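Local coordinates for enoyl-CoA hydratase/isomerase family protein (Pseudomonas syringae pv. tomato, PDB 3OT6), which belongs to the enoyl-CoA hydratase/isomerase family and probably acts on acyl-CoA thioesters, its own substrate being unknown, at residues I97-P102 with L114-R119. Numbering follows the deposited sequence.
Sequences IIVACP and LSADYR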
loop_
_atom_site.group_PDB
_atom_site.type_symbol
_atom_site.label_atom_id
_atom_site.label_comp_id
_atom_site.label_asym_id
_atom_site.label_seq_id
_atom_site.Cartn_x
_atom_site.Cartn_y
_atom_site.Cartn_z
ATOM N N ILE A 97 -7.392 2.464 7.337
ATOM C CA ILE A 97 -7.235 1.851 6.032
ATOM C C ILE A 97 -6.887 0.350 6.131
ATOM O O ILE A 97 -5.884 -0.056 6.783
ATOM C CB ILE A 97 -6.230 2.605 5.174
ATOM C CG1 ILE A 97 -6.662 4.067 5.031
ATOM C CG2 ILE A 97 -6.162 1.981 3.747
ATOM C CD1 ILE A 97 -5.706 4.912 4.194
ATOM N N ILE A 98 -7.756 -0.466 5.519
ATOM C CA ILE A 98 -7.563 -1.899 5.375
ATOM C C ILE A 98 -7.067 -2.135 3.971
ATOM O O ILE A 98 -7.572 -1.548 2.991
ATOM C CB ILE A 98 -8.870 -2.671 5.595
ATOM C CG1 ILE A 98 -9.475 -2.319 6.950
ATOM C CG2 ILE A 98 -8.654 -4.174 5.556
ATOM C CD1 ILE A 98 -10.941 -2.951 7.199
ATOM N N VAL A 99 -6.032 -2.941 3.852
ATOM C CA VAL A 99 -5.619 -3.376 2.515
ATOM C C VAL A 99 -5.941 -4.843 2.468
ATOM O O VAL A 99 -5.507 -5.633 3.362
ATOM C CB VAL A 99 -4.110 -3.101 2.201
ATOM C CG1 VAL A 99 -3.726 -3.698 0.816
ATOM C CG2 VAL A 99 -3.867 -1.611 2.228
ATOM N N ALA A 100 -6.744 -5.185 1.473
ATOM C CA ALA A 100 -7.221 -6.538 1.270
ATOM C C ALA A 100 -6.523 -7.043 0.018
ATOM O O ALA A 100 -6.937 -6.696 -1.124
ATOM C CB ALA A 100 -8.726 -6.537 1.068
ATOM N N CYS A 101 -5.496 -7.868 0.190
ATOM C CA CYS A 101 -4.661 -8.188 -0.939
ATOM C C CYS A 101 -5.146 -9.479 -1.604
ATOM O O CYS A 101 -5.101 -10.523 -0.973
ATOM C CB CYS A 101 -3.193 -8.259 -0.499
ATOM S SG CYS A 101 -2.161 -9.137 -1.657
ATOM N N PRO A 102 -5.646 -9.406 -2.872
ATOM C CA PRO A 102 -6.252 -10.635 -3.447
ATOM C C PRO A 102 -5.277 -11.644 -4.112
ATOM O O PRO A 102 -5.723 -12.614 -4.707
ATOM C CB PRO A 102 -7.333 -10.103 -4.419
ATOM C CG PRO A 102 -7.057 -8.664 -4.629
ATOM C CD PRO A 102 -5.841 -8.259 -3.778
ATOM N N LEU A 114 2.348 -1.815 3.561
ATOM C CA LEU A 114 3.132 -1.190 4.579
ATOM C C LEU A 114 2.620 0.237 4.886
ATOM O O LEU A 114 3.202 0.940 5.716
ATOM C CB LEU A 114 4.613 -1.185 4.148
ATOM C CG LEU A 114 5.217 -2.594 3.919
ATOM C CD1 LEU A 114 6.749 -2.587 3.825
ATOM C CD2 LEU A 114 4.790 -3.612 4.984
ATOM N N SER A 115 1.517 0.648 4.259
ATOM C CA SER A 115 1.053 2.013 4.382
ATOM C C SER A 115 -0.339 2.071 5.045
ATOM O O SER A 115 -0.995 3.078 4.980
ATOM C CB SER A 115 0.927 2.607 2.984
ATOM O OG SER A 115 2.190 2.650 2.367
ATOM N N ALA A 116 -0.800 0.999 5.654
ATOM C CA ALA A 116 -2.201 0.857 5.989
ATOM C C ALA A 116 -2.298 0.508 7.484
ATOM O O ALA A 116 -1.275 0.245 8.169
ATOM C CB ALA A 116 -2.805 -0.303 5.145
ATOM N N ASP A 117 -3.534 0.388 7.953
ATOM C CA ASP A 117 -3.798 0.131 9.367
ATOM C C ASP A 117 -3.982 -1.335 9.709
ATOM O O ASP A 117 -3.709 -1.723 10.834
ATOM C CB ASP A 117 -4.946 0.984 9.812
ATOM C CG ASP A 117 -4.572 2.444 9.733
ATOM O OD1 ASP A 117 -3.611 2.814 10.497
ATOM O OD2 ASP A 117 -5.164 3.175 8.874
ATOM N N TYR A 118 -4.422 -2.117 8.720
ATOM C CA TYR A 118 -4.702 -3.519 8.867
ATOM C C TYR A 118 -4.520 -4.127 7.450
ATOM O O TYR A 118 -4.967 -3.515 6.428
ATOM C CB TYR A 118 -6.178 -3.772 9.380
ATOM C CG TYR A 118 -6.292 -5.187 9.919
ATOM C CD1 TYR A 118 -6.057 -5.444 11.267
ATOM C CD2 TYR A 118 -6.491 -6.265 9.069
ATOM C CE1 TYR A 118 -6.066 -6.743 11.782
ATOM C CE2 TYR A 118 -6.509 -7.621 9.572
ATOM C CZ TYR A 118 -6.280 -7.832 10.927
ATOM O OH TYR A 118 -6.244 -9.088 11.485
ATOM N N ARG A 119 -3.929 -5.321 7.358
ATOM C CA ARG A 119 -3.651 -5.908 6.029
ATOM C C ARG A 119 -4.088 -7.327 5.991
ATOM O O ARG A 119 -3.729 -8.089 6.853
ATOM C CB ARG A 119 -2.152 -5.849 5.691
ATOM C CG ARG A 119 -1.603 -4.438 5.425
ATOM C CD ARG A 119 -1.159 -3.691 6.682
ATOM N NE ARG A 119 -0.613 -4.615 7.685
ATOM C CZ ARG A 119 0.678 -4.976 7.763
ATOM N NH1 ARG A 119 1.596 -4.429 6.943
ATOM N NH2 ARG A 119 1.056 -5.881 8.682
#
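Ile-97 and Asp-117 meet just before strands 97-100 and 118-122 pair in parallel, Ile-98 beside Tyr-118 and Val-99 beside Arg-119, in the crotonase-like core; here the carboxylate, not a backbone carbonyl, receives the amide of Ile-97. The polar contacts come first. The backbone N of Ile-97 gives a nearly straight bond (170°) to Asp-117 OD2, 2.8 Å away, which receives it on the anti lone pair. Asp-117 CG lies anti to its own carbonyl carbon (chi1 -65°), which puts CG beside the backbone N; OD2 and Asp-117 N both bond to Ile-97. Ile-97 O accepts twice: from Asp-117 N at 2.7 Å, in the carbonyl plane, and from Tyr-118 N at 3.2 Å, tilted 17° from it. Two residues further along, Val-99 N donates a hydrogen bond to Tyr-118 O at 2.8 Å, and Ile-98 CA makes a CA-H...O contact with that same oxygen at 3.2 Å.

Apolar contacts divide by face. Val-99 CG2 meets the Ala-116 methyl, CB, at 3.4 Å, on the side of the sheet to which Arg-119 also sets out; on the other, Ile-98 CG1 lies 4.3 Å from Tyr-118 CB, and Val-193 of helix 186-197 touches both residues.

The Arg-119 guanidinium turns away to a salt bridge with Asp-178. Asp-117 forms salt bridges with Lys-209 and Arg-213, which probably stabilise its negative charge; one carboxylate thus ties the start of strand 97-100 to helix 202-230.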